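Local coordinates for protein putative phosphomannomutase (Thermus thermophilus, PDB 1TUO) that probably interconverts phosphorylated sugars as a magnesium-dependent mutase of the phosphohexose mutase family, moving a phosphate between positions of the sugar, at residues A[33-38]-A[140-146]; A[69-75]-A[145-151]; A[274-279]-A[327-331]; A[294-300]-A[376-381]. All coordinates share one frame; numbering follows the deposited sequence.

How the contacts relate
The four contacts form two pairs on opposite sides of the chain's centre. Contacts 1 and 2 lie 12 Å apart, centre to centre, in the N-terminal alpha/beta/alpha part; they share Arg145 and Ala146, and His71 of contact 2 reaches Glu37 and His33 of contact 1; their common loop runs across helices 29-45 and 61-75, which His71 links. Contacts 3 and 4, 14 Å apart between centres, meet through Leu276 against Leu376 and Leu300, and through Ala275 against Leu297; contact 3 is internal to the third alpha/beta/alpha part, whereas contact 4 leads toward the C-terminal domain. Contacts 1 and 3 are 41 Å apart between centres. No ligand or metal takes part in any of the four.

Contact 1: A[33-38]-A[140-146]; sequences HRLAEA and VPEEARA
Arg34 reaches from helix 29-45 to the loop 140-146 and grips the carbonyl oxygen of Pro141. Its NE gives a hydrogen bond of 2.8 Å to Pro141 O, with an N-H...O angle of 155°; the donor lies in the carbonyl plane and the oxygen sits at the guanidinium edge. NH2 adds only a weak bond to the same oxygen. A bend at chi3 (62°) in an otherwise extended chain turns the guanidinium toward the loop, where Glu142 O lies 3.3 Å above one of its faces without bonding to it. NH1 is taken by Ala10 O, so the arginine also ties in the N-terminal segment. The methyl of Ala144 packs against the root of this side chain, CB 3.8 Å from Arg34 CG.

His33, next to Arg34 on the helix, meets the loop further along. Ala146 CA stands over the centre of the imidazole in a CH-pi contact, 3.5 Å from the ring centroid, while ND1 is hydrogen-bonded to His71 of helix 61-75. At the other end Val140 closes the contact: its CG2 lies 3.7 Å from Ala38 CB, and its CG1 comes near Arg34 NH2. The side chains of Pro141 and Glu37 cross nearly perpendicularly, CG of the proline 4.0 Å from CB of Glu37. Here a connecting loop, on its way from helix 130-138 to strand 152-154, covers helix 29-45 of the first alpha/beta/alpha domain of a phosphohexomutase.

Contact 2: A[69-75]-A[145-151]; sequences SGHLAGM and RALEGAY
After an inverse gamma turn centred on Ala146, the loop runs extended from Leu147 across helix 61-75, with Gly74 CA only 4.2 Å from Gly149 CA, and backbone C-H groups meet carbonyls: His71 CA approaches Leu147 O at 3.2 Å and Gly74 CA approaches Glu148 O at 3.3 Å. The approach depends on the glycines, since a CB on Gly74 would run into Glu148 O and Leu147 CG, and one on Gly149 would strike Gly74 N.

Leu147, its CG anti to the backbone N (chi1 -176°), lays CD2 against the Gly74 backbone and Met75 CG, while its CB stands over the centre of the His71 ring, 3.9 Å from the centroid. At the far end the Tyr151 ring lies flat over Ser69, whose CB is 3.7 Å from the ring centroid. Ala73 CB rests against the Gly149-Ala150 backbone, 3.3 Å from Ala150 O.

His71 is held by polar partners on helix 29-45, ND1 by His33 and NE2 by Glu37, and Ser69 OG bonds back to Ala65 O. Tyr151 and Ser69 both touch Val79 of strand 78-82, and the loop closes over helix 61-75 just before entering the sheet beside that strand as strand 152-154.

Contact 3: A[274-279]-A[327-331]; sequences LALYRF and CFIGG
Helix-on-sheet packing within the third alpha/beta/alpha domain brings helix 267-280 against strand 327-331; the axes of 274-279 and 329-331 pass 9.8 Å apart and run antiparallel (177°). Where the chain turns a corner at Phe328, its carbonyl oxygen is gripped side-on by Arg278. NE donates to Phe328 O at 2.9 Å and NH2 to the same oxygen at 2.7 Å, which lies close to the guanidinium plane. Bends at chi3 (71°) and chi4 (73°) turn the head to the strand, and its CD rests 4.0 Å from Ile329 CD1.

The Phe328 ring presents its edge to the helix: CE2 lies 3.6 Å from Ala275 O and CD2 lies 4.1 Å from Arg278 CB. Ile329 sends CD1 onto the helix, against Leu274 CB and Ala275 N as well as the arginine CD, and Phe306 meets the Phe328 ring edge-to-face.

A leucine in place of Arg278 would probably leave Phe328 O without both donors and Glu341 without its salt-bridge mate. Two N-H groups converging on one carbonyl fix the rotation of the guanidinium, while the bridge from NH2 to Glu341 would help to balance its charge in this buried setting.

Contact 4: A[294-300]-A[376-381]; sequences TWLLDRL and LTGLTH
Arg299 and Leu379 are nearly perpendicular, the arginine folding over the leucine so that Leu379 CD1 lies 4.0 Å above the centre of one guanidinium face. Bends at chi2 and chi3 curl the head back and chi4 (77°) turns its plane. NH1 then donates to Thr377 O at 2.7 Å, almost straight on to the carbonyl (C=O...N angle 175°), although the N-H itself is bent at 137° and the oxygen is tilted from the guanidinium plane. Beside the bond, Arg299 CG lies against Thr377 CB at 3.5 Å.

Thr377 CG2 is 3.6 Å from Leu296 O and also touches Leu300. Its OG1 accepts from Leu379 N in an ST turn, and bonds to Val373 O as well. This is where helix 366-377 ends, with Gly378 next in positive phi, and from here the chain runs on to strand 382-386 of the C-terminal antiparallel sheet. An alanine at Arg299 is likely to leave Thr377 O without this donor and uncover one flank of Leu379.

The side chains of Leu296 and Leu379 run side by side with opposite headings, Leu296 CD1 3.9 Å from Leu379 CB, and Leu296 CD2 packs 4.0 Å from His381 CB. At the start of helix 296-304, Thr294 OG1 caps Leu296 N in a bond of 2.9 Å. That hydroxyl and His381 ND1, which are not bonded to each other, both have Glu444 OE2 of the C-terminal sheet as partner, and Glu444 OE1 takes the Trp295 N-H.

Contact 1: A[33-38]-A[140-146]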
loop_
_atom_site.group_PDB
_atom_site.type_symbol
_atom_site.label_atom_id
_atom_site.label_comp_id
_atom_site.label_asym_id
_atom_site.label_seq_id
_atom_site.Cartn_x
_atom_site.Cartn_y
_atom_site.Cartn_z
ATOM N N HIS A 33 25.370 -4.355 -1.935
ATOM C CA HIS A 33 26.403 -4.210 -0.910
ATOM C C HIS A 33 26.830 -2.748 -0.724
ATOM O O HIS A 33 27.191 -2.306 0.359
ATOM C CB HIS A 33 27.610 -5.059 -1.321
ATOM C CG HIS A 33 27.406 -6.484 -0.868
ATOM N ND1 HIS A 33 27.305 -6.837 0.434
ATOM C CD2 HIS A 33 27.233 -7.636 -1.653
ATOM C CE1 HIS A 33 27.076 -8.163 0.438
ATOM N NE2 HIS A 33 27.027 -8.670 -0.796
ATOM N N ARG A 34 26.770 -1.939 -1.777
ATOM C CA ARG A 34 27.106 -0.529 -1.647
ATOM C C ARG A 34 26.009 0.129 -0.808
ATOM O O ARG A 34 26.283 0.966 0.058
ATOM C CB ARG A 34 27.183 0.135 -3.023
ATOM C CG ARG A 34 28.371 -0.312 -3.857
ATOM C CD ARG A 34 28.284 0.233 -5.279
ATOM N NE ARG A 34 28.313 1.692 -5.331
ATOM C CZ ARG A 34 28.008 2.406 -6.409
ATOM N NH1 ARG A 34 27.647 1.791 -7.532
ATOM N NH2 ARG A 34 28.066 3.733 -6.369
ATOM N N LEU A 35 24.765 -0.268 -1.055
ATOM C CA LEU A 35 23.648 0.297 -0.302
ATOM C C LEU A 35 23.730 -0.149 1.160
ATOM O O LEU A 35 23.452 0.637 2.070
ATOM C CB LEU A 35 22.311 -0.142 -0.906
ATOM C CG LEU A 35 21.048 0.400 -0.226
ATOM C CD1 LEU A 35 21.099 1.924 -0.164
ATOM C CD2 LEU A 35 19.821 -0.058 -0.997
ATOM N N ALA A 36 24.123 -1.401 1.381
ATOM C CA ALA A 36 24.237 -1.929 2.740
ATOM C C ALA A 36 25.260 -1.126 3.531
ATOM O O ALA A 36 25.032 -0.785 4.691
ATOM C CB ALA A 36 24.636 -3.396 2.708
ATOM N N GLU A 37 26.388 -0.823 2.896
ATOM C CA GLU A 37 27.439 -0.048 3.547
ATOM C C GLU A 37 26.924 1.334 3.938
ATOM O O GLU A 37 27.193 1.822 5.038
ATOM C CB GLU A 37 28.642 0.106 2.611
ATOM C CG GLU A 37 29.856 0.748 3.271
ATOM C CD GLU A 37 30.573 -0.189 4.228
ATOM O OE1 GLU A 37 31.386 0.301 5.041
ATOM O OE2 GLU A 37 30.341 -1.417 4.163
ATOM N N ALA A 38 26.188 1.967 3.030
ATOM C CA ALA A 38 25.636 3.295 3.275
ATOM C C ALA A 38 24.672 3.267 4.450
ATOM O O ALA A 38 24.732 4.105 5.345
ATOM C CB ALA A 38 24.910 3.791 2.038
ATOM N N VAL A 140 26.484 6.411 0.122
ATOM C CA VAL A 140 26.767 5.286 -0.769
ATOM C C VAL A 140 28.195 5.400 -1.299
ATOM O O VAL A 140 28.544 6.380 -1.957
ATOM C CB VAL A 140 25.789 5.245 -1.963
ATOM C CG1 VAL A 140 26.186 4.124 -2.920
ATOM C CG2 VAL A 140 24.366 5.015 -1.464
ATOM N N PRO A 141 29.039 4.398 -1.015
ATOM C CA PRO A 141 30.432 4.406 -1.473
ATOM C C PRO A 141 30.526 4.007 -2.939
ATOM O O PRO A 141 29.622 3.370 -3.471
ATOM C CB PRO A 141 31.089 3.382 -0.565
ATOM C CG PRO A 141 30.006 2.350 -0.431
ATOM C CD PRO A 141 28.760 3.193 -0.211
ATOM N N GLU A 142 31.622 4.381 -3.588
ATOM C CA GLU A 142 31.806 4.040 -4.994
ATOM C C GLU A 142 31.990 2.542 -5.123
ATOM O O GLU A 142 31.556 1.925 -6.098
ATOM C CB GLU A 142 33.033 4.757 -5.560
ATOM C CG GLU A 142 32.857 6.255 -5.689
ATOM C CD GLU A 142 31.720 6.615 -6.623
ATOM O OE1 GLU A 142 31.817 6.292 -7.826
ATOM O OE2 GLU A 142 30.730 7.215 -6.154
ATOM N N GLU A 143 32.626 1.958 -4.117
ATOM C CA GLU A 143 32.895 0.533 -4.110
ATOM C C GLU A 143 32.643 -0.054 -2.728
ATOM O O GLU A 143 32.846 0.613 -1.709
ATOM C CB GLU A 143 34.347 0.304 -4.531
ATOM C CG GLU A 143 34.721 -1.135 -4.776
ATOM C CD GLU A 143 35.970 -0.805 -5.561
ATOM O OE1 GLU A 143 36.090 -0.350 -6.698
ATOM O OE2 GLU A 143 36.884 -0.819 -4.749
ATOM N N ALA A 144 32.196 -1.304 -2.700
ATOM C CA ALA A 144 31.919 -1.988 -1.444
ATOM C C ALA A 144 32.305 -3.461 -1.534
ATOM O O ALA A 144 32.497 -4.001 -2.622
ATOM C CB ALA A 144 30.441 -1.852 -1.087
ATOM N N ARG A 145 32.420 -4.100 -0.377
ATOM C CA ARG A 145 32.779 -5.505 -0.307
ATOM C C ARG A 145 31.592 -6.342 0.157
ATOM O O ARG A 145 30.668 -5.856 0.795
ATOM C CB ARG A 145 33.938 -5.654 0.679
ATOM C CG ARG A 145 34.809 -4.400 0.746
ATOM C CD ARG A 145 35.630 -4.337 2.039
ATOM N NE ARG A 145 36.862 -3.571 1.830
ATOM C CZ ARG A 145 37.772 -3.584 2.822
ATOM N NH1 ARG A 145 37.219 -4.263 3.812
ATOM N NH2 ARG A 145 38.952 -2.982 2.998
ATOM N N ALA A 146 31.597 -7.626 -0.191
ATOM C CA ALA A 146 30.505 -8.520 0.185
ATOM C C ALA A 146 30.725 -9.040 1.602
ATOM O O ALA A 146 30.928 -10.235 1.822
ATOM C CB ALA A 146 30.409 -9.683 -0.802
#

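Contact 2: A[69-75]-A[145-151]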
loop_
_atom_site.group_PDB
_atom_site.type_symbol
_atom_site.label_atom_id
_atom_site.label_comp_id
_atom_site.label_asym_id
_atom_site.label_seq_id
_atom_site.Cartn_x
_atom_site.Cartn_y
_atom_site.Cartn_z
ATOM N N SER A 69 21.517 -8.675 5.250
ATOM C CA SER A 69 21.540 -8.998 6.675
ATOM C C SER A 69 22.962 -9.295 7.134
ATOM O O SER A 69 23.425 -8.775 8.155
ATOM C CB SER A 69 20.629 -10.200 6.959
ATOM O OG SER A 69 19.274 -9.896 6.639
ATOM N N GLY A 70 23.659 -10.129 6.371
ATOM C CA GLY A 70 25.023 -10.474 6.725
ATOM C C GLY A 70 25.931 -9.259 6.729
ATOM O O GLY A 70 26.749 -9.094 7.635
ATOM N N HIS A 71 25.796 -8.405 5.718
ATOM C CA HIS A 71 26.625 -7.209 5.627
ATOM C C HIS A 71 26.417 -6.280 6.828
ATOM O O HIS A 71 27.387 -5.808 7.441
ATOM C CB HIS A 71 26.325 -6.457 4.322
ATOM C CG HIS A 71 27.340 -5.408 3.980
ATOM N ND1 HIS A 71 28.009 -5.385 2.774
ATOM C CD2 HIS A 71 27.798 -4.346 4.684
ATOM C CE1 HIS A 71 28.836 -4.354 2.751
ATOM N NE2 HIS A 71 28.727 -3.706 3.898
ATOM N N LEU A 72 25.157 -6.015 7.170
ATOM C CA LEU A 72 24.869 -5.137 8.296
ATOM C C LEU A 72 25.404 -5.749 9.589
ATOM O O LEU A 72 25.965 -5.046 10.425
ATOM C CB LEU A 72 23.361 -4.883 8.404
ATOM C CG LEU A 72 22.755 -4.093 7.237
ATOM C CD1 LEU A 72 21.243 -3.965 7.438
ATOM C CD2 LEU A 72 23.411 -2.708 7.147
ATOM N N ALA A 73 25.241 -7.059 9.741
ATOM C CA ALA A 73 25.722 -7.756 10.932
ATOM C C ALA A 73 27.246 -7.647 11.027
ATOM O O ALA A 73 27.802 -7.482 12.117
ATOM C CB ALA A 73 25.293 -9.227 10.887
ATOM N N GLY A 74 27.913 -7.741 9.881
ATOM C CA GLY A 74 29.363 -7.636 9.855
ATOM C C GLY A 74 29.856 -6.242 10.211
ATOM O O GLY A 74 31.018 -6.065 10.586
ATOM N N MET A 75 28.978 -5.248 10.092
ATOM C CA MET A 75 29.343 -3.871 10.413
ATOM C C MET A 75 29.119 -3.546 11.887
ATOM O O MET A 75 29.535 -2.493 12.354
ATOM C CB MET A 75 28.543 -2.891 9.553
ATOM C CG MET A 75 28.938 -2.901 8.087
ATOM S SD MET A 75 27.975 -1.726 7.131
ATOM C CE MET A 75 28.664 -0.152 7.720
ATOM N N ARG A 145 32.420 -4.100 -0.377
ATOM C CA ARG A 145 32.779 -5.505 -0.307
ATOM C C ARG A 145 31.592 -6.342 0.157
ATOM O O ARG A 145 30.668 -5.856 0.795
ATOM C CB ARG A 145 33.938 -5.654 0.679
ATOM C CG ARG A 145 34.809 -4.400 0.746
ATOM C CD ARG A 145 35.630 -4.337 2.039
ATOM N NE ARG A 145 36.862 -3.571 1.830
ATOM C CZ ARG A 145 37.772 -3.584 2.822
ATOM N NH1 ARG A 145 37.219 -4.263 3.812
ATOM N NH2 ARG A 145 38.952 -2.982 2.998
ATOM N N ALA A 146 31.597 -7.626 -0.191
ATOM C CA ALA A 146 30.505 -8.520 0.185
ATOM C C ALA A 146 30.725 -9.040 1.602
ATOM O O ALA A 146 30.928 -10.235 1.822
ATOM C CB ALA A 146 30.409 -9.683 -0.802
ATOM N N LEU A 147 30.677 -8.118 2.558
ATOM C CA LEU A 147 30.874 -8.423 3.969
ATOM C C LEU A 147 29.801 -9.363 4.520
ATOM O O LEU A 147 28.627 -9.251 4.169
ATOM C CB LEU A 147 30.882 -7.118 4.766
ATOM C CG LEU A 147 31.162 -7.181 6.266
ATOM C CD1 LEU A 147 32.520 -7.825 6.523
ATOM C CD2 LEU A 147 31.116 -5.765 6.830
ATOM N N GLU A 148 30.215 -10.284 5.385
ATOM C CA GLU A 148 29.303 -11.250 5.993
ATOM C C GLU A 148 29.252 -11.085 7.510
ATOM O O GLU A 148 30.075 -10.385 8.093
ATOM C CB GLU A 148 29.742 -12.677 5.649
ATOM C CG GLU A 148 29.708 -12.998 4.162
ATOM C CD GLU A 148 30.278 -14.370 3.845
ATOM O OE1 GLU A 148 29.782 -15.368 4.410
ATOM O OE2 GLU A 148 31.221 -14.449 3.031
ATOM N N GLY A 149 28.283 -11.739 8.144
ATOM C CA GLY A 149 28.147 -11.645 9.588
ATOM C C GLY A 149 26.999 -12.498 10.082
ATOM O O GLY A 149 26.083 -12.807 9.323
ATOM N N ALA A 150 27.037 -12.880 11.355
ATOM C CA ALA A 150 25.981 -13.712 11.927
ATOM C C ALA A 150 24.734 -12.913 12.308
ATOM O O ALA A 150 24.829 -11.802 12.829
ATOM C CB ALA A 150 26.512 -14.452 13.149
ATOM N N TYR A 151 23.567 -13.492 12.040
ATOM C CA TYR A 151 22.294 -12.858 12.364
ATOM C C TYR A 151 21.250 -13.928 12.637
ATOM O O TYR A 151 21.438 -15.093 12.286
ATOM C CB TYR A 151 21.839 -11.949 11.212
ATOM C CG TYR A 151 21.763 -12.639 9.868
ATOM C CD1 TYR A 151 20.624 -13.347 9.487
ATOM C CD2 TYR A 151 22.839 -12.593 8.983
ATOM C CE1 TYR A 151 20.558 -13.994 8.258
ATOM C CE2 TYR A 151 22.785 -13.237 7.751
ATOM C CZ TYR A 151 21.642 -13.935 7.393
ATOM O OH TYR A 151 21.585 -14.567 6.173
#

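Contact 3: A[274-279]-A[327-331]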
loop_
_atom_site.group_PDB
_atom_site.type_symbol
_atom_site.label_atom_id
_atom_site.label_comp_id
_atom_site.label_asym_id
_atom_site.label_seq_id
_atom_site.Cartn_x
_atom_site.Cartn_y
_atom_site.Cartn_z
ATOM N N LEU A 274 -14.338 2.700 4.128
ATOM C CA LEU A 274 -13.706 2.444 5.420
ATOM C C LEU A 274 -13.660 3.704 6.276
ATOM O O LEU A 274 -13.731 3.634 7.502
ATOM C CB LEU A 274 -12.292 1.871 5.231
ATOM C CG LEU A 274 -12.254 0.420 4.730
ATOM C CD1 LEU A 274 -10.805 -0.061 4.670
ATOM C CD2 LEU A 274 -13.073 -0.486 5.658
ATOM N N ALA A 275 -13.552 4.869 5.644
ATOM C CA ALA A 275 -13.531 6.106 6.415
ATOM C C ALA A 275 -14.892 6.265 7.085
ATOM O O ALA A 275 -14.980 6.625 8.258
ATOM C CB ALA A 275 -13.251 7.307 5.511
ATOM N N LEU A 276 -15.952 5.979 6.336
ATOM C CA LEU A 276 -17.306 6.101 6.866
ATOM C C LEU A 276 -17.528 5.116 8.005
ATOM O O LEU A 276 -18.046 5.478 9.054
ATOM C CB LEU A 276 -18.338 5.834 5.770
ATOM C CG LEU A 276 -19.808 5.868 6.207
ATOM C CD1 LEU A 276 -20.150 7.249 6.749
ATOM C CD2 LEU A 276 -20.696 5.541 5.014
ATOM N N TYR A 277 -17.138 3.869 7.781
ATOM C CA TYR A 277 -17.295 2.828 8.788
ATOM C C TYR A 277 -16.558 3.170 10.081
ATOM O O TYR A 277 -17.131 3.085 11.169
ATOM C CB TYR A 277 -16.788 1.491 8.240
ATOM C CG TYR A 277 -16.854 0.367 9.252
ATOM C CD1 TYR A 277 -15.691 -0.231 9.737
ATOM C CD2 TYR A 277 -18.078 -0.076 9.745
ATOM C CE1 TYR A 277 -15.751 -1.245 10.693
ATOM C CE2 TYR A 277 -18.149 -1.088 10.701
ATOM C CZ TYR A 277 -16.984 -1.665 11.171
ATOM O OH TYR A 277 -17.051 -2.651 12.132
ATOM N N ARG A 278 -15.295 3.570 9.968
ATOM C CA ARG A 278 -14.512 3.902 11.152
ATOM C C ARG A 278 -15.069 5.130 11.862
ATOM O O ARG A 278 -15.089 5.185 13.093
ATOM C CB ARG A 278 -13.039 4.114 10.773
ATOM C CG ARG A 278 -12.307 2.810 10.471
ATOM C CD ARG A 278 -10.966 3.039 9.766
ATOM N NE ARG A 278 -9.925 3.628 10.612
ATOM C CZ ARG A 278 -9.279 2.989 11.588
ATOM N NH1 ARG A 278 -9.562 1.724 11.869
ATOM N NH2 ARG A 278 -8.322 3.609 12.271
ATOM N N PHE A 279 -15.529 6.110 11.091
ATOM C CA PHE A 279 -16.095 7.308 11.691
ATOM C C PHE A 279 -17.343 6.942 12.486
ATOM O O PHE A 279 -17.543 7.424 13.607
ATOM C CB PHE A 279 -16.481 8.325 10.622
ATOM C CG PHE A 279 -17.232 9.503 11.166
ATOM C CD1 PHE A 279 -16.557 10.568 11.743
ATOM C CD2 PHE A 279 -18.622 9.525 11.139
ATOM C CE1 PHE A 279 -17.256 11.641 12.290
ATOM C CE2 PHE A 279 -19.328 10.591 11.684
ATOM C CZ PHE A 279 -18.640 11.649 12.260
ATOM N N CYS A 327 -5.087 11.609 13.732
ATOM C CA CYS A 327 -5.693 11.060 12.514
ATOM C C CYS A 327 -6.384 9.721 12.795
ATOM O O CYS A 327 -6.072 9.058 13.788
ATOM C CB CYS A 327 -4.617 10.829 11.446
ATOM S SG CYS A 327 -3.559 12.237 11.044
ATOM N N PHE A 328 -7.322 9.321 11.935
ATOM C CA PHE A 328 -7.979 8.026 12.120
ATOM C C PHE A 328 -7.885 7.146 10.875
ATOM O O PHE A 328 -8.257 5.978 10.897
ATOM C CB PHE A 328 -9.445 8.176 12.580
ATOM C CG PHE A 328 -10.398 8.650 11.515
ATOM C CD1 PHE A 328 -10.525 10.003 11.221
ATOM C CD2 PHE A 328 -11.203 7.739 10.834
ATOM C CE1 PHE A 328 -11.446 10.446 10.261
ATOM C CE2 PHE A 328 -12.120 8.166 9.879
ATOM C CZ PHE A 328 -12.245 9.520 9.591
ATOM N N ILE A 329 -7.366 7.710 9.790
ATOM C CA ILE A 329 -7.192 6.944 8.559
ATOM C C ILE A 329 -6.371 7.758 7.565
ATOM O O ILE A 329 -6.393 8.985 7.592
ATOM C CB ILE A 329 -8.559 6.567 7.930
ATOM C CG1 ILE A 329 -8.371 5.436 6.913
ATOM C CG2 ILE A 329 -9.185 7.783 7.258
ATOM C CD1 ILE A 329 -9.690 4.856 6.397
ATOM N N GLY A 330 -5.625 7.071 6.706
ATOM C CA GLY A 330 -4.820 7.763 5.709
ATOM C C GLY A 330 -4.805 6.926 4.448
ATOM O O GLY A 330 -4.619 5.715 4.516
ATOM N N GLY A 331 -4.992 7.543 3.290
ATOM C CA GLY A 331 -5.004 6.722 2.094
ATOM C C GLY A 331 -4.502 7.357 0.821
ATOM O O GLY A 331 -4.396 8.579 0.700
#

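Contact 4: A[294-300]-A[376-381]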
loop_
_atom_site.group_PDB
_atom_site.type_symbol
_atom_site.label_atom_id
_atom_site.label_comp_id
_atom_site.label_asym_id
_atom_site.label_seq_id
_atom_site.Cartn_x
_atom_site.Cartn_y
_atom_site.Cartn_z
ATOM N N THR A 294 -10.074 10.689 -4.386
ATOM C CA THR A 294 -11.426 11.184 -4.634
ATOM C C THR A 294 -11.841 12.330 -3.724
ATOM O O THR A 294 -11.522 12.328 -2.533
ATOM C CB THR A 294 -12.465 10.062 -4.442
ATOM O OG1 THR A 294 -13.785 10.603 -4.579
ATOM C CG2 THR A 294 -12.327 9.443 -3.048
ATOM N N TRP A 295 -12.566 13.299 -4.274
ATOM C CA TRP A 295 -13.026 14.406 -3.452
ATOM C C TRP A 295 -14.249 14.001 -2.639
ATOM O O TRP A 295 -14.806 14.817 -1.907
ATOM C CB TRP A 295 -13.344 15.644 -4.297
ATOM C CG TRP A 295 -14.204 15.399 -5.489
ATOM C CD1 TRP A 295 -14.999 14.314 -5.732
ATOM C CD2 TRP A 295 -14.372 16.279 -6.602
ATOM N NE1 TRP A 295 -15.653 14.465 -6.936
ATOM C CE2 TRP A 295 -15.286 15.666 -7.488
ATOM C CE3 TRP A 295 -13.840 17.532 -6.937
ATOM C CZ2 TRP A 295 -15.677 16.262 -8.688
ATOM C CZ3 TRP A 295 -14.230 18.125 -8.129
ATOM C CH2 TRP A 295 -15.140 17.489 -8.989
ATOM N N LEU A 296 -14.681 12.748 -2.771
ATOM C CA LEU A 296 -15.824 12.296 -1.988
ATOM C C LEU A 296 -15.381 12.230 -0.529
ATOM O O LEU A 296 -16.196 12.360 0.379
ATOM C CB LEU A 296 -16.313 10.915 -2.447
ATOM C CG LEU A 296 -17.546 10.881 -3.361
ATOM C CD1 LEU A 296 -17.167 11.356 -4.759
ATOM C CD2 LEU A 296 -18.105 9.461 -3.423
ATOM N N LEU A 297 -14.087 12.026 -0.295
ATOM C CA LEU A 297 -13.614 11.964 1.086
ATOM C C LEU A 297 -13.756 13.348 1.718
ATOM O O LEU A 297 -14.221 13.476 2.858
ATOM C CB LEU A 297 -12.154 11.504 1.154
ATOM C CG LEU A 297 -11.587 11.342 2.570
ATOM C CD1 LEU A 297 -12.460 10.386 3.378
ATOM C CD2 LEU A 297 -10.163 10.819 2.485
ATOM N N ASP A 298 -13.364 14.385 0.979
ATOM C CA ASP A 298 -13.472 15.760 1.473
ATOM C C ASP A 298 -14.935 16.063 1.789
ATOM O O ASP A 298 -15.251 16.621 2.842
ATOM C CB ASP A 298 -12.991 16.767 0.419
ATOM C CG ASP A 298 -11.603 16.461 -0.099
ATOM O OD1 ASP A 298 -10.726 17.343 0.002
ATOM O OD2 ASP A 298 -11.391 15.344 -0.614
ATOM N N ARG A 299 -15.822 15.692 0.868
ATOM C CA ARG A 299 -17.255 15.927 1.044
ATOM C C ARG A 299 -17.797 15.156 2.245
ATOM O O ARG A 299 -18.589 15.688 3.024
ATOM C CB ARG A 299 -18.024 15.533 -0.230
ATOM C CG ARG A 299 -19.555 15.668 -0.135
ATOM C CD ARG A 299 -20.000 17.092 0.196
ATOM N NE ARG A 299 -19.828 18.021 -0.920
ATOM C CZ ARG A 299 -20.633 18.092 -1.978
ATOM N NH1 ARG A 299 -21.685 17.285 -2.080
ATOM N NH2 ARG A 299 -20.390 18.979 -2.937
ATOM N N LEU A 300 -17.365 13.907 2.406
ATOM C CA LEU A 300 -17.836 13.107 3.533
ATOM C C LEU A 300 -17.443 13.804 4.835
ATOM O O LEU A 300 -18.233 13.879 5.780
ATOM C CB LEU A 300 -17.227 11.701 3.487
ATOM C CG LEU A 300 -17.795 10.663 4.458
ATOM C CD1 LEU A 300 -19.251 10.362 4.100
ATOM C CD2 LEU A 300 -16.966 9.384 4.390
ATOM N N LEU A 376 -24.739 9.971 1.413
ATOM C CA LEU A 376 -24.305 10.933 2.420
ATOM C C LEU A 376 -23.504 12.105 1.850
ATOM O O LEU A 376 -23.506 13.195 2.421
ATOM C CB LEU A 376 -23.479 10.221 3.499
ATOM C CG LEU A 376 -24.220 9.161 4.320
ATOM C CD1 LEU A 376 -23.242 8.456 5.263
ATOM C CD2 LEU A 376 -25.354 9.825 5.116
ATOM N N THR A 377 -22.804 11.882 0.740
ATOM C CA THR A 377 -22.009 12.950 0.126
ATOM C C THR A 377 -22.804 13.699 -0.932
ATOM O O THR A 377 -22.500 14.851 -1.242
ATOM C CB THR A 377 -20.733 12.412 -0.567
ATOM O OG1 THR A 377 -21.096 11.445 -1.559
ATOM C CG2 THR A 377 -19.796 11.777 0.444
ATOM N N GLY A 378 -23.810 13.034 -1.489
ATOM C CA GLY A 378 -24.624 13.648 -2.523
ATOM C C GLY A 378 -23.890 13.656 -3.851
ATOM O O GLY A 378 -24.249 14.391 -4.768
ATOM N N LEU A 379 -22.854 12.830 -3.949
ATOM C CA LEU A 379 -22.048 12.752 -5.164
ATOM C C LEU A 379 -21.960 11.336 -5.715
ATOM O O LEU A 379 -22.061 10.361 -4.967
ATOM C CB LEU A 379 -20.628 13.245 -4.873
ATOM C CG LEU A 379 -20.454 14.675 -4.355
ATOM C CD1 LEU A 379 -19.006 14.886 -3.929
ATOM C CD2 LEU A 379 -20.851 15.666 -5.444
ATOM N N THR A 380 -21.778 11.232 -7.029
ATOM C CA THR A 380 -21.622 9.944 -7.692
ATOM C C THR A 380 -20.142 9.873 -8.065
ATOM O O THR A 380 -19.527 10.897 -8.359
ATOM C CB THR A 380 -22.488 9.847 -8.967
ATOM O OG1 THR A 380 -23.876 9.896 -8.605
ATOM C CG2 THR A 380 -22.205 8.548 -9.703
ATOM N N HIS A 381 -19.578 8.671 -8.058
ATOM C CA HIS A 381 -18.162 8.486 -8.343
ATOM C C HIS A 381 -17.826 7.605 -9.534
ATOM O O HIS A 381 -18.403 6.535 -9.717
ATOM C CB HIS A 381 -17.469 7.903 -7.103
ATOM C CG HIS A 381 -16.069 7.433 -7.355
ATOM N ND1 HIS A 381 -14.981 8.279 -7.328
ATOM C CD2 HIS A 381 -15.583 6.206 -7.662
ATOM C CE1 HIS A 381 -13.886 7.594 -7.607
ATOM N NE2 HIS A 381 -14.224 6.333 -7.815
#